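Local coordinates for protein peroxiredoxin (Clostridioides difficile, PDB 6TSB) that hydrolyses beta-1,4 linkages of chitin through this family 18 glycoside hydrolase domain, and probably reduces peroxides through a separate peroxiredoxin domain of the same spore coat protein, at residues R183-I186 / E191-K194; N243-G248 / E252-G257. All coordinates share one frame; numbering follows the deposited sequence.

Contact 1 (R183-I186 / E191-K194)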
ATOM      1  N   ARG A 183     -23.784 -18.495  13.892  1.00 61.27           N
ATOM      2  CA  ARG A 183     -24.944 -18.770  14.784  1.00 65.05           C
ATOM      3  C   ARG A 183     -25.438 -20.194  14.520  1.00 53.55           C
ATOM      4  O   ARG A 183     -25.562 -20.945  15.484  1.00 49.31           O
ATOM      5  CB  ARG A 183     -26.075 -17.755  14.554  1.00 74.59           C
ATOM      6  CG  ARG A 183     -25.764 -16.331  15.010  1.00 94.97           C
ATOM      7  CD  ARG A 183     -25.986 -15.966  16.481  1.00 95.45           C
ATOM      8  NE  ARG A 183     -25.422 -14.653  16.798  1.00100.91           N
ATOM      9  CZ  ARG A 183     -25.924 -13.475  16.412  1.00 99.65           C
ATOM     10  NH1 ARG A 183     -27.032 -13.408  15.693  1.00101.42           N
ATOM     11  NH2 ARG A 183     -25.308 -12.355  16.748  1.00 93.77           N
ATOM     12  N   GLY A 184     -25.730 -20.509  13.257  1.00 48.63           N
ATOM     13  CA  GLY A 184     -26.104 -21.851  12.778  1.00 53.14           C
ATOM     14  C   GLY A 184     -25.232 -22.951  13.369  1.00 54.76           C
ATOM     15  O   GLY A 184     -25.810 -23.967  13.793  1.00 63.32           O
ATOM     16  N   TYR A 185     -23.900 -22.785  13.388  1.00 48.55           N
ATOM     17  CA  TYR A 185     -22.950 -23.824  13.872  1.00 47.30           C
ATOM     18  C   TYR A 185     -23.116 -23.951  15.396  1.00 47.02           C
ATOM     19  O   TYR A 185     -23.091 -25.080  15.933  1.00 42.64           O
ATOM     20  CB  TYR A 185     -21.494 -23.558  13.434  1.00 43.66           C
ATOM     21  CG  TYR A 185     -20.510 -24.645  13.825  1.00 41.02           C
ATOM     22  CD1 TYR A 185     -19.994 -24.703  15.111  1.00 38.78           C
ATOM     23  CD2 TYR A 185     -20.113 -25.641  12.936  1.00 38.89           C
ATOM     24  CE1 TYR A 185     -19.131 -25.714  15.502  1.00 41.45           C
ATOM     25  CE2 TYR A 185     -19.235 -26.655  13.312  1.00 37.41           C
ATOM     26  CZ  TYR A 185     -18.765 -26.702  14.604  1.00 38.11           C
ATOM     27  OH  TYR A 185     -17.927 -27.681  15.022  1.00 45.93           O
ATOM     28  N   ILE A 186     -23.292 -22.845  16.110  1.00 44.95           N
ATOM     29  CA  ILE A 186     -23.332 -22.913  17.596  1.00 46.63           C
ATOM     30  C   ILE A 186     -24.626 -23.590  18.063  1.00 49.19           C
ATOM     31  O   ILE A 186     -24.554 -24.324  19.087  1.00 52.33           O
ATOM     32  CB  ILE A 186     -23.109 -21.535  18.222  1.00 49.90           C
ATOM     33  CG1 ILE A 186     -21.647 -21.132  18.022  1.00 51.16           C
ATOM     34  CG2 ILE A 186     -23.502 -21.533  19.701  1.00 47.84           C
ATOM     35  CD1 ILE A 186     -21.467 -19.694  17.706  1.00 50.49           C
ATOM     36  N   GLU A 191     -22.267 -28.559  20.428  1.00 43.41           N
ATOM     37  CA  GLU A 191     -22.521 -28.180  21.827  1.00 46.88           C
ATOM     38  C   GLU A 191     -21.191 -27.621  22.286  1.00 44.00           C
ATOM     39  O   GLU A 191     -20.411 -28.390  22.861  1.00 42.16           O
ATOM     40  CB  GLU A 191     -22.970 -29.372  22.690  1.00 44.46           C
ATOM     41  CG  GLU A 191     -24.267 -30.056  22.245  1.00 45.44           C
ATOM     42  CD  GLU A 191     -24.697 -31.193  23.175  1.00 51.47           C
ATOM     43  OE1 GLU A 191     -23.915 -32.173  23.355  1.00 52.31           O
ATOM     44  OE2 GLU A 191     -25.795 -31.085  23.776  1.00 61.76           O
ATOM     45  N   ILE A 192     -20.939 -26.343  21.986  1.00 47.91           N
ATOM     46  CA  ILE A 192     -19.617 -25.698  22.243  1.00 40.81           C
ATOM     47  C   ILE A 192     -19.215 -25.943  23.688  1.00 40.22           C
ATOM     48  O   ILE A 192     -18.044 -26.303  23.930  1.00 44.38           O
ATOM     49  CB  ILE A 192     -19.645 -24.192  21.948  1.00 47.95           C
ATOM     50  CG1 ILE A 192     -20.066 -23.889  20.508  1.00 45.73           C
ATOM     51  CG2 ILE A 192     -18.303 -23.557  22.323  1.00 46.73           C
ATOM     52  CD1 ILE A 192     -19.302 -24.659  19.448  1.00 48.87           C
ATOM     53  N   ASP A 193     -20.138 -25.757  24.632  1.00 44.75           N
ATOM     54  CA  ASP A 193     -19.814 -25.858  26.085  1.00 48.84           C
ATOM     55  C   ASP A 193     -19.552 -27.320  26.466  1.00 45.29           C
ATOM     56  O   ASP A 193     -18.824 -27.546  27.412  1.00 44.61           O
ATOM     57  CB  ASP A 193     -20.893 -25.214  26.968  1.00 52.66           C
ATOM     58  CG  ASP A 193     -22.246 -25.912  26.972  1.00 55.79           C
ATOM     59  OD1 ASP A 193     -22.768 -26.257  25.874  1.00 57.26           O
ATOM     60  OD2 ASP A 193     -22.770 -26.117  28.081  1.00 72.06           O
ATOM     61  N   LYS A 194     -20.156 -28.283  25.775  1.00 49.85           N
ATOM     62  CA  LYS A 194     -19.943 -29.735  26.052  1.00 57.73           C
ATOM     63  C   LYS A 194     -18.620 -30.218  25.423  1.00 51.62           C
ATOM     64  O   LYS A 194     -17.877 -30.927  26.134  1.00 47.06           O
ATOM     65  CB  LYS A 194     -21.148 -30.556  25.578  1.00 57.35           C
ATOM     66  CG  LYS A 194     -22.426 -30.352  26.377  1.00 62.03           C
ATOM     67  CD  LYS A 194     -22.330 -30.932  27.777  1.00 74.22           C
ATOM     68  CE  LYS A 194     -22.538 -29.919  28.886  1.00 80.32           C
ATOM     69  NZ  LYS A 194     -23.957 -29.866  29.303  1.00 81.93           N
TER
HETATM   70  O   HOH W   1     -23.501 -24.681  21.465  1.00 42.76           O

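Contact 2 (N243-G248 / E252-G257)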
ATOM      1  N   ASN A 243     -18.792 -15.197  19.495  1.00 39.76           N
ATOM      2  CA  ASN A 243     -19.863 -16.221  19.511  1.00 40.86           C
ATOM      3  C   ASN A 243     -19.358 -17.504  20.183  1.00 44.75           C
ATOM      4  O   ASN A 243     -20.054 -18.016  21.099  1.00 51.66           O
ATOM      5  CB  ASN A 243     -20.377 -16.478  18.102  1.00 43.67           C
ATOM      6  CG  ASN A 243     -21.195 -15.336  17.552  1.00 47.17           C
ATOM      7  OD1 ASN A 243     -21.658 -14.454  18.285  1.00 52.89           O
ATOM      8  ND2 ASN A 243     -21.427 -15.380  16.256  1.00 51.27           N
ATOM      9  N   LEU A 244     -18.181 -18.010  19.791  1.00 46.14           N
ATOM     10  CA  LEU A 244     -17.628 -19.250  20.399  1.00 43.88           C
ATOM     11  C   LEU A 244     -17.337 -19.016  21.885  1.00 44.91           C
ATOM     12  O   LEU A 244     -17.554 -19.951  22.686  1.00 47.42           O
ATOM     13  CB  LEU A 244     -16.369 -19.705  19.660  1.00 43.08           C
ATOM     14  CG  LEU A 244     -16.604 -20.276  18.264  1.00 47.60           C
ATOM     15  CD1 LEU A 244     -15.299 -20.407  17.524  1.00 49.79           C
ATOM     16  CD2 LEU A 244     -17.302 -21.627  18.306  1.00 47.01           C
ATOM     17  N   GLU A 245     -16.831 -17.837  22.250  1.00 44.12           N
ATOM     18  CA  GLU A 245     -16.387 -17.548  23.651  1.00 49.31           C
ATOM     19  C   GLU A 245     -17.599 -17.520  24.599  1.00 49.17           C
ATOM     20  O   GLU A 245     -17.488 -18.073  25.706  1.00 48.87           O
ATOM     21  CB  GLU A 245     -15.613 -16.232  23.714  1.00 49.10           C
ATOM     22  CG  GLU A 245     -14.151 -16.381  23.294  1.00 54.71           C
ATOM     23  CD  GLU A 245     -13.394 -15.071  23.176  1.00 53.49           C
ATOM     24  OE1 GLU A 245     -14.037 -14.040  22.870  1.00 53.37           O
ATOM     25  OE2 GLU A 245     -12.184 -15.089  23.405  1.00 53.34           O
ATOM     26  N   ASN A 246     -18.707 -16.920  24.144  1.00 46.46           N
ATOM     27  CA  ASN A 246     -19.956 -16.694  24.909  1.00 47.53           C
ATOM     28  C   ASN A 246     -20.781 -17.988  24.985  1.00 53.18           C
ATOM     29  O   ASN A 246     -21.552 -18.106  25.985  1.00 56.21           O
ATOM     30  CB  ASN A 246     -20.761 -15.545  24.301  1.00 44.51           C
ATOM     31  CG  ASN A 246     -20.125 -14.204  24.580  1.00 41.40           C
ATOM     32  OD1 ASN A 246     -19.477 -14.034  25.607  1.00 41.69           O
ATOM     33  ND2 ASN A 246     -20.289 -13.272  23.659  1.00 36.61           N
ATOM     34  N   ALA A 247     -20.633 -18.901  23.996  1.00 50.18           N
ATOM     35  CA  ALA A 247     -21.198 -20.280  24.006  1.00 46.19           C
ATOM     36  C   ALA A 247     -20.319 -21.245  24.841  1.00 46.94           C
ATOM     37  O   ALA A 247     -20.677 -22.435  24.979  1.00 58.06           O
ATOM     38  CB  ALA A 247     -21.435 -20.759  22.589  1.00 50.46           C
ATOM     39  N   GLY A 248     -19.245 -20.757  25.462  1.00 48.65           N
ATOM     40  CA  GLY A 248     -18.489 -21.492  26.493  1.00 44.46           C
ATOM     41  C   GLY A 248     -17.162 -22.056  25.998  1.00 47.03           C
ATOM     42  O   GLY A 248     -16.560 -22.818  26.779  1.00 53.09           O
ATOM     43  N   GLU A 252      -8.213 -19.567  24.984  1.00 38.42           N
ATOM     44  CA  GLU A 252      -6.902 -20.262  24.864  1.00 44.94           C
ATOM     45  C   GLU A 252      -6.972 -21.518  23.984  1.00 48.78           C
ATOM     46  O   GLU A 252      -5.903 -22.122  23.795  1.00 46.13           O
ATOM     47  CB  GLU A 252      -6.412 -20.900  26.175  1.00 48.40           C
ATOM     48  CG  GLU A 252      -6.658 -20.132  27.445  1.00 57.86           C
ATOM     49  CD  GLU A 252      -8.013 -20.346  28.108  1.00 64.18           C
ATOM     50  OE1 GLU A 252      -8.146 -21.313  28.908  1.00 61.68           O
ATOM     51  OE2 GLU A 252      -8.933 -19.522  27.832  1.00 63.18           O
ATOM     52  N   LYS A 253      -8.176 -22.019  23.692  1.00 47.39           N
ATOM     53  CA  LYS A 253      -8.391 -23.273  22.926  1.00 46.42           C
ATOM     54  C   LYS A 253      -8.815 -22.883  21.512  1.00 46.78           C
ATOM     55  O   LYS A 253      -8.852 -23.771  20.663  1.00 49.07           O
ATOM     56  CB  LYS A 253      -9.419 -24.192  23.613  1.00 46.76           C
ATOM     57  CG  LYS A 253      -8.936 -24.891  24.895  1.00 45.69           C
ATOM     58  CD  LYS A 253      -9.850 -26.025  25.377  1.00 44.05           C
ATOM     59  CE  LYS A 253      -9.304 -26.793  26.563  1.00 47.04           C
ATOM     60  NZ  LYS A 253     -10.235 -27.864  27.011  1.00 51.28           N
ATOM     61  N   ILE A 254      -9.076 -21.595  21.256  1.00 41.23           N
ATOM     62  CA  ILE A 254      -9.421 -21.141  19.889  1.00 45.92           C
ATOM     63  C   ILE A 254      -8.152 -20.891  19.072  1.00 49.74           C
ATOM     64  O   ILE A 254      -7.336 -20.060  19.510  1.00 52.00           O
ATOM     65  CB  ILE A 254     -10.285 -19.891  19.896  1.00 46.09           C
ATOM     66  CG1 ILE A 254     -11.515 -20.113  20.779  1.00 49.76           C
ATOM     67  CG2 ILE A 254     -10.598 -19.533  18.438  1.00 42.61           C
ATOM     68  CD1 ILE A 254     -12.647 -19.156  20.516  1.00 52.85           C
ATOM     69  N   LEU A 255      -8.050 -21.529  17.900  1.00 43.92           N
ATOM     70  CA  LEU A 255      -6.970 -21.261  16.914  1.00 41.68           C
ATOM     71  C   LEU A 255      -7.573 -20.486  15.773  1.00 40.27           C
ATOM     72  O   LEU A 255      -8.570 -20.988  15.199  1.00 40.49           O
ATOM     73  CB  LEU A 255      -6.399 -22.569  16.382  1.00 44.83           C
ATOM     74  CG  LEU A 255      -5.640 -23.410  17.395  1.00 43.45           C
ATOM     75  CD1 LEU A 255      -4.808 -24.462  16.672  1.00 44.98           C
ATOM     76  CD2 LEU A 255      -4.778 -22.537  18.289  1.00 42.11           C
ATOM     77  N   LEU A 256      -7.015 -19.312  15.474  1.00 39.71           N
ATOM     78  CA  LEU A 256      -7.587 -18.426  14.434  1.00 40.86           C
ATOM     79  C   LEU A 256      -7.026 -18.877  13.086  1.00 43.67           C
ATOM     80  O   LEU A 256      -5.799 -18.985  12.955  1.00 43.27           O
ATOM     81  CB  LEU A 256      -7.249 -16.958  14.737  1.00 45.25           C
ATOM     82  CG  LEU A 256      -8.117 -15.931  14.007  1.00 43.34           C
ATOM     83  CD1 LEU A 256      -8.201 -14.631  14.795  1.00 49.74           C
ATOM     84  CD2 LEU A 256      -7.635 -15.670  12.592  1.00 41.39           C
ATOM     85  N   GLY A 257      -7.920 -19.126  12.142  1.00 47.87           N
ATOM     86  CA  GLY A 257      -7.589 -19.660  10.814  1.00 46.59           C
ATOM     87  C   GLY A 257      -7.456 -18.535   9.817  1.00 47.32           C
ATOM     88  O   GLY A 257      -8.393 -17.701   9.749  1.00 41.57           O
TER

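Contact 1 (R183-I186 / E191-K194)
Between 183-186 and 191-194 the backbones come nearest at I186 and I192, with CA atoms 6.6 Å apart. I192 is the hub, sending two atoms of one branch to two partners. Its CG1 lies 4.0 Å from I186 CG1, where the two isoleucines meet at a slant. One carbon further out, I192 CD1 comes in near the plane of the Y185 ring and touches its edge, 4.1 Å from CE1. A chi1 of -176° sets the Y185 ring beside its own carbonyl carbon, with an edge toward I192; the two side chains cross at about a right angle. F158 of helix 154-169 also packs on the tyrosine.

A water links the backbones: it donates to I186 O (2.6 Å) and accepts from I192 N (3.1 Å), satisfying an amide in the first turn of the second helix, just after the N-cap residue E191. R155 is a further partner of I186 O. Two short helices, joined by a hydrophobic contact and a bridging water, here occupy the helical layer between the parallel strands 174-179 and 201-204, a beta-alpha-beta unit of the family 18 TIM barrel.

Contact 2 (N243-G248 / E252-G257)
L244, on the inner side of helix 237-246, reaches toward I254 at the start of strand 254-264, and their CA atoms are 8.4 Å apart. From its CB outward, the leucine changes partner. CB itself makes the nearest approach, 3.9 Å from I254 CD1. CG stands farther back from that methyl and is where the side chain forks. One branch, CD1, stays with the strand at 4.2 Å from I254 CD1; it lies anti to CA (chi2 168°), which carries it outward from the helix. The other branch turns to the preceding helix, where L244 CD2 ends 3.8 Å from I192 CD1.

On the strand side, the whole contact rests on one methyl. I254 is extended (chi2 -161°) and pushes CD1 against the helix, where it meets CB and CD1 of L244 and, 4.2 Å away, CG of the next residue, E245. The carboxylate of E245 is engaged elsewhere, in a salt bridge to R242, so that the glutamate offers carbon to the isoleucine and charge to its own helix.

The helix finishes in a Schellman motif at G248, a glycine at positive phi (105°). After the turn, L255 pairs with F202 and L204 of strand 201-204, and the strand also pairs in parallel with one from the second subunit. L244 and I254 thus fill the layer between helix 237-246 and the barrel strands: L244 packs on F202 and I254 on L204, both of strand 201-204, with I192 alongside the leucine.

In the fold
From the N terminus, the chain leaves strand 174-179, forms helix 183-188 and turns through 189-191 into helix 192-195; contact 1 closes that turn. It then runs through strand 201-204 and a long excursion to helix 237-246; contact 2 closes the turn at 249-251, after which the chain enters strand 254-264. The two loops follow in series, neither nested nor crossed, yet their centres are only 10 Å apart. I186 joins them: its CD1 is 3.4 Å from N243 CB and its CG2 3.6 Å from A247 CB. On one side of the TIM barrel, contact 1 joins two short helices, contact 2 fixes helix 237-246 to strand 254-264, and I186 packs the first pair on that helix.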